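Local coordinates for protein C alpha-dehydrogenase (PDB 4YAG) that binds NADH and, as a short-chain dehydrogenase/reductase, probably oxidises the C-alpha alcohol of lignin-derived beta-aryl ethers with NAD(+), at residues 79-91 / 130-142. Residues are numbered along the deposited sequence; the frame is centred on the assembly and turned at random.
Sequences EAVMGGPDILINN and MRARGRGGHIVNT. With NAI (1,4-dihydronicotinamide adenine dinucleotide), chain C.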
loop_
_atom_site.group_PDB
_atom_site.type_symbol
_atom_site.label_atom_id
_atom_site.label_comp_id
_atom_site.label_asym_id
_atom_site.label_seq_id
_atom_site.Cartn_x
_atom_site.Cartn_y
_atom_site.Cartn_z
ATOM N N GLU A 79 -9.757 23.193 -14.165
ATOM C CA GLU A 79 -10.327 23.235 -15.497
ATOM C C GLU A 79 -10.822 24.644 -15.820
ATOM O O GLU A 79 -10.553 25.162 -16.897
ATOM C CB GLU A 79 -11.473 22.224 -15.619
ATOM C CG GLU A 79 -12.009 22.058 -17.031
ATOM C CD GLU A 79 -12.869 23.219 -17.499
ATOM O OE1 GLU A 79 -13.645 23.773 -16.689
ATOM O OE2 GLU A 79 -12.763 23.576 -18.693
ATOM N N ALA A 80 -11.531 25.258 -14.872
ATOM C CA ALA A 80 -12.147 26.571 -15.100
ATOM C C ALA A 80 -11.116 27.676 -15.253
ATOM O O ALA A 80 -11.257 28.549 -16.105
ATOM C CB ALA A 80 -13.098 26.915 -13.957
ATOM N N VAL A 81 -10.086 27.644 -14.415
ATOM C CA VAL A 81 -9.133 28.764 -14.366
ATOM C C VAL A 81 -7.990 28.602 -15.376
ATOM O O VAL A 81 -7.595 29.574 -16.027
ATOM C CB VAL A 81 -8.580 28.974 -12.944
ATOM C CG1 VAL A 81 -7.523 30.105 -12.910
ATOM C CG2 VAL A 81 -9.718 29.292 -11.987
ATOM N N MET A 82 -7.468 27.391 -15.529
ATOM C CA MET A 82 -6.278 27.176 -16.345
ATOM C C MET A 82 -6.458 26.138 -17.438
ATOM O O MET A 82 -5.541 25.944 -18.230
ATOM C CB MET A 82 -5.081 26.757 -15.475
ATOM C CG MET A 82 -4.710 27.777 -14.418
ATOM S SD MET A 82 -4.168 29.359 -15.066
ATOM C CE MET A 82 -2.453 28.974 -15.388
ATOM N N GLY A 83 -7.606 25.464 -17.465
ATOM C CA GLY A 83 -7.854 24.421 -18.440
ATOM C C GLY A 83 -7.354 23.060 -17.983
ATOM O O GLY A 83 -6.455 22.937 -17.147
ATOM N N GLY A 84 -7.956 22.008 -18.526
ATOM C CA GLY A 84 -7.449 20.673 -18.269
ATOM C C GLY A 84 -7.651 20.193 -16.833
ATOM O O GLY A 84 -8.723 20.415 -16.245
ATOM N N PRO A 85 -6.621 19.563 -16.241
ATOM C CA PRO A 85 -5.240 19.472 -16.726
ATOM C C PRO A 85 -5.029 18.345 -17.717
ATOM O O PRO A 85 -5.833 17.411 -17.763
ATOM C CB PRO A 85 -4.457 19.156 -15.452
ATOM C CG PRO A 85 -5.406 18.287 -14.674
ATOM C CD PRO A 85 -6.803 18.828 -14.971
ATOM N N ASP A 86 -3.932 18.414 -18.465
ATOM C CA ASP A 86 -3.534 17.325 -19.341
ATOM C C ASP A 86 -2.483 16.462 -18.670
ATOM O O ASP A 86 -2.343 15.279 -18.995
ATOM C CB ASP A 86 -2.967 17.876 -20.628
ATOM C CG ASP A 86 -3.853 18.946 -21.222
ATOM O OD1 ASP A 86 -3.520 20.150 -21.118
ATOM O OD2 ASP A 86 -4.924 18.581 -21.758
ATOM N N ILE A 87 -1.728 17.070 -17.765
ATOM C CA ILE A 87 -0.676 16.391 -17.027
ATOM C C ILE A 87 -1.042 16.463 -15.556
ATOM O O ILE A 87 -1.272 17.549 -15.013
ATOM C CB ILE A 87 0.690 17.020 -17.304
ATOM C CG1 ILE A 87 1.052 16.848 -18.793
ATOM C CG2 ILE A 87 1.770 16.458 -16.371
ATOM C CD1 ILE A 87 2.255 17.644 -19.251
ATOM N N LEU A 88 -1.096 15.293 -14.924
ATOM C CA LEU A 88 -1.411 15.173 -13.510
ATOM C C LEU A 88 -0.189 14.645 -12.756
ATOM O O LEU A 88 0.270 13.541 -13.020
ATOM C CB LEU A 88 -2.610 14.229 -13.318
ATOM C CG LEU A 88 -2.980 13.870 -11.874
ATOM C CD1 LEU A 88 -3.433 15.097 -11.087
ATOM C CD2 LEU A 88 -4.058 12.767 -11.875
ATOM N N ILE A 89 0.346 15.447 -11.837
ATOM C CA ILE A 89 1.543 15.081 -11.081
ATOM C C ILE A 89 1.127 14.918 -9.618
ATOM O O ILE A 89 0.916 15.899 -8.903
ATOM C CB ILE A 89 2.701 16.106 -11.202
ATOM C CG1 ILE A 89 2.975 16.492 -12.665
ATOM C CG2 ILE A 89 3.933 15.565 -10.474
ATOM C CD1 ILE A 89 3.617 15.446 -13.488
ATOM N N ASN A 90 0.980 13.670 -9.182
ATOM C CA ASN A 90 0.618 13.376 -7.808
ATOM C C ASN A 90 1.910 13.185 -7.044
ATOM O O ASN A 90 2.442 12.073 -6.952
ATOM C CB ASN A 90 -0.214 12.098 -7.723
ATOM C CG ASN A 90 -1.528 12.201 -8.460
ATOM O OD1 ASN A 90 -2.350 13.066 -8.169
ATOM N ND2 ASN A 90 -1.750 11.293 -9.417
ATOM N N ASN A 91 2.432 14.280 -6.524
ATOM C CA ASN A 91 3.786 14.306 -5.987
ATOM C C ASN A 91 3.884 14.610 -4.494
ATOM O O ASN A 91 4.870 14.242 -3.865
ATOM C CB ASN A 91 4.616 15.297 -6.804
ATOM C CG ASN A 91 5.843 15.767 -6.091
ATOM O OD1 ASN A 91 6.907 15.131 -6.133
ATOM N ND2 ASN A 91 5.715 16.904 -5.432
ATOM N N MET A 130 -9.889 13.951 -17.799
ATOM C CA MET A 130 -8.814 13.733 -18.741
ATOM C C MET A 130 -9.254 12.765 -19.831
ATOM O O MET A 130 -8.925 12.948 -20.999
ATOM C CB MET A 130 -7.559 13.224 -18.035
ATOM C CG MET A 130 -6.982 14.225 -17.021
ATOM S SD MET A 130 -5.692 13.533 -15.936
ATOM C CE MET A 130 -4.387 13.219 -17.118
ATOM N N ARG A 131 -9.992 11.738 -19.454
ATOM C CA ARG A 131 -10.551 10.838 -20.450
ATOM C C ARG A 131 -11.593 11.555 -21.307
ATOM O O ARG A 131 -11.589 11.442 -22.534
ATOM C CB ARG A 131 -11.198 9.638 -19.793
ATOM C CG ARG A 131 -10.294 8.793 -18.920
ATOM C CD ARG A 131 -11.115 7.630 -18.404
ATOM N NE ARG A 131 -10.500 6.844 -17.340
ATOM C CZ ARG A 131 -9.719 5.777 -17.534
ATOM N NH1 ARG A 131 -9.439 5.363 -18.767
ATOM N NH2 ARG A 131 -9.245 5.115 -16.490
ATOM N N ALA A 132 -12.503 12.276 -20.663
ATOM C CA ALA A 132 -13.614 12.913 -21.378
ATOM C C ALA A 132 -13.157 13.908 -22.442
ATOM O O ALA A 132 -13.776 14.037 -23.511
ATOM C CB ALA A 132 -14.513 13.607 -20.394
ATOM N N ARG A 133 -12.080 14.624 -22.156
ATOM C CA ARG A 133 -11.624 15.682 -23.047
ATOM C C ARG A 133 -10.998 15.126 -24.319
ATOM O O ARG A 133 -10.920 15.821 -25.331
ATOM C CB ARG A 133 -10.667 16.632 -22.317
ATOM C CG ARG A 133 -11.402 17.592 -21.379
ATOM C CD ARG A 133 -10.492 18.617 -20.718
ATOM N NE ARG A 133 -9.514 18.018 -19.808
ATOM C CZ ARG A 133 -9.726 17.733 -18.527
ATOM N NH1 ARG A 133 -10.896 17.981 -17.942
ATOM N NH2 ARG A 133 -8.761 17.202 -17.819
ATOM N N GLY A 134 -10.539 13.885 -24.252
ATOM C CA GLY A 134 -10.115 13.148 -25.427
ATOM C C GLY A 134 -8.833 13.615 -26.077
ATOM O O GLY A 134 -8.599 13.332 -27.249
ATOM N N ARG A 135 -7.985 14.326 -25.357
ATOM C CA ARG A 135 -6.715 14.723 -25.961
ATOM C C ARG A 135 -5.528 14.035 -25.303
ATOM O O ARG A 135 -4.395 14.479 -25.443
ATOM C CB ARG A 135 -6.538 16.237 -25.993
ATOM C CG ARG A 135 -6.732 16.954 -24.696
ATOM C CD ARG A 135 -6.702 18.463 -24.944
ATOM N NE ARG A 135 -6.702 19.243 -23.707
ATOM C CZ ARG A 135 -7.733 19.949 -23.242
ATOM N NH1 ARG A 135 -8.884 19.995 -23.910
ATOM N NH2 ARG A 135 -7.613 20.621 -22.094
ATOM N N GLY A 136 -5.801 12.937 -24.610
ATOM C CA GLY A 136 -4.763 12.186 -23.933
ATOM C C GLY A 136 -4.250 12.937 -22.729
ATOM O O GLY A 136 -4.844 13.893 -22.273
ATOM N N GLY A 137 -3.117 12.502 -22.216
ATOM C CA GLY A 137 -2.553 13.152 -21.058
ATOM C C GLY A 137 -1.498 12.263 -20.455
ATOM O O GLY A 137 -1.057 11.288 -21.066
ATOM N N HIS A 138 -1.067 12.619 -19.256
ATOM C CA HIS A 138 -0.061 11.840 -18.568
ATOM C C HIS A 138 -0.229 12.007 -17.075
ATOM O O HIS A 138 -0.608 13.075 -16.608
ATOM C CB HIS A 138 1.353 12.268 -18.979
ATOM C CG HIS A 138 2.365 11.187 -18.808
ATOM N ND1 HIS A 138 2.570 10.217 -19.758
ATOM C CD2 HIS A 138 3.169 10.874 -17.763
ATOM C CE1 HIS A 138 3.490 9.373 -19.325
ATOM N NE2 HIS A 138 3.864 9.744 -18.122
ATOM N N ILE A 139 0.079 10.952 -16.333
ATOM C CA ILE A 139 0.083 10.956 -14.879
ATOM C C ILE A 139 1.465 10.554 -14.379
ATOM O O ILE A 139 2.027 9.558 -14.835
ATOM C CB ILE A 139 -0.915 9.920 -14.298
ATOM C CG1 ILE A 139 -2.297 10.137 -14.883
ATOM C CG2 ILE A 139 -0.951 9.961 -12.766
ATOM C CD1 ILE A 139 -3.257 9.059 -14.523
ATOM N N VAL A 140 2.017 11.349 -13.466
ATOM C CA VAL A 140 3.248 11.003 -12.787
ATOM C C VAL A 140 2.923 10.877 -11.314
ATOM O O VAL A 140 2.381 11.804 -10.717
ATOM C CB VAL A 140 4.340 12.085 -12.943
ATOM C CG1 VAL A 140 5.609 11.699 -12.191
ATOM C CG2 VAL A 140 4.667 12.336 -14.408
ATOM N N ASN A 141 3.253 9.737 -10.715
ATOM C CA ASN A 141 3.148 9.571 -9.267
ATOM C C ASN A 141 4.530 9.522 -8.658
ATOM O O ASN A 141 5.368 8.763 -9.119
ATOM C CB ASN A 141 2.428 8.240 -8.945
ATOM C CG ASN A 141 0.992 8.238 -9.417
ATOM O OD1 ASN A 141 0.317 9.264 -9.384
ATOM N ND2 ASN A 141 0.526 7.095 -9.905
ATOM N N THR A 142 4.767 10.293 -7.605
ATOM C CA THR A 142 6.069 10.233 -6.955
ATOM C C THR A 142 6.045 9.203 -5.849
ATOM O O THR A 142 5.377 9.393 -4.834
ATOM C CB THR A 142 6.490 11.570 -6.361
ATOM O OG1 THR A 142 6.407 12.588 -7.375
ATOM C CG2 THR A 142 7.906 11.469 -5.839
HETATM P PA NAI C . 8.905 18.972 -0.033
HETATM O O1A NAI C . 8.358 19.002 1.367
HETATM O O2A NAI C . 9.988 19.977 -0.369
HETATM O O5B NAI C . 7.738 19.127 -1.076
HETATM C C5B NAI C . 6.501 18.527 -0.825
HETATM C C4B NAI C . 5.449 19.563 -0.863
HETATM O O4B NAI C . 4.201 18.809 -0.725
HETATM C C3B NAI C . 5.493 20.582 0.188
HETATM O O3B NAI C . 5.432 21.921 -0.345
HETATM C C2B NAI C . 4.373 20.269 1.053
HETATM O O2B NAI C . 3.814 21.410 1.720
HETATM C C1B NAI C . 3.414 19.576 0.193
HETATM N N9A NAI C . 2.495 18.729 0.908
HETATM C C8A NAI C . 2.754 17.885 1.968
HETATM N N7A NAI C . 1.619 17.311 2.390
HETATM C C5A NAI C . 0.584 17.753 1.607
HETATM C C6A NAI C . -0.793 17.534 1.546
HETATM N N6A NAI C . -1.410 16.716 2.502
HETATM N N1A NAI C . -1.542 18.160 0.602
HETATM C C2A NAI C . -0.957 19.001 -0.284
HETATM N N3A NAI C . 0.361 19.250 -0.268
HETATM C C4A NAI C . 1.144 18.654 0.659
HETATM O O3 NAI C . 9.486 17.503 -0.175
HETATM P PN NAI C . 9.853 16.628 -1.478
HETATM O O1N NAI C . 9.975 17.471 -2.741
HETATM O O2N NAI C . 11.119 15.899 -1.100
HETATM O O5D NAI C . 8.611 15.615 -1.599
HETATM C C5D NAI C . 7.991 15.318 -2.853
HETATM C C4D NAI C . 7.788 13.851 -2.976
HETATM O O4D NAI C . 9.104 13.221 -3.190
HETATM C C3D NAI C . 7.208 13.211 -1.792
HETATM O O3D NAI C . 6.161 12.311 -2.210
HETATM C C2D NAI C . 8.303 12.474 -1.168
HETATM O O2D NAI C . 7.815 11.347 -0.429
HETATM C C1D NAI C . 9.123 12.051 -2.288
HETATM N N1N NAI C . 10.483 11.709 -2.093
HETATM C C2N NAI C . 11.455 12.617 -1.746
HETATM C C3N NAI C . 12.767 12.197 -1.608
HETATM C C7N NAI C . 13.842 13.160 -1.235
HETATM O O7N NAI C . 15.002 12.784 -0.963
HETATM N N7N NAI C . 13.512 14.583 -1.287
HETATM C C4N NAI C . 13.134 10.878 -1.821
HETATM C C5N NAI C . 12.155 9.990 -2.224
HETATM C C6N NAI C . 10.855 10.404 -2.368
HETATM O O HOH W 1 -10.242 22.352 -20.627
HETATM O O HOH W 2 -7.119 17.103 -20.893
HETATM O O HOH W 3 -5.457 22.159 -21.111
#
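A bend at chi3 (-65°) lays the guanidinium of Arg133 over Gly84, with Pro85 O at its edge, while Arg135, extended from CG to NE, carries its NE to Asp86. Arg133 NH2 donates to Pro85 O at 2.9 Å, a bent bond, and one guanidinium face lies over Gly84 C. A water accepts from Arg133 NE and lies 2.8 Å from Asp86 OD2. With an alanine in place of Arg133, Pro85 O would probably lose its side-chain donor and the peptide at Gly84 its cover. Arg135 NE closes a salt bridge to the syn side of Asp86 OD2 at 2.7 Å, the carboxylate and guanidinium planes 58° apart; Asp86 OD1 takes the backbone N-H of Thr7. Beyond this, strands 87-90 and 137-142 pair in parallel through a ladder of backbone hydrogen bonds, from His138 N to Asp86 O through to Thr142 N to Asn90 O. On one face Ile89 CD1 presses tightly on Val140 CG2 (3.4 Å). On the other, Asn90 ND2 donates to Asn141 OD1 at 2.9 Å, almost straight, the amides nearly coplanar. At the C-terminal ends, Thr142 OG1 donates to a lone pair of Asn91 OD1, in the carbonyl plane (2.9 Å); Asn91 O accepts from O3D of the nicotinamide ribose of NADH, and Thr142 CG2 packs against O4D. These are neighbouring central strands of the parallel Rossmann-fold sheet of short-chain dehydrogenases, whose C-terminal edge holds the dinucleotide.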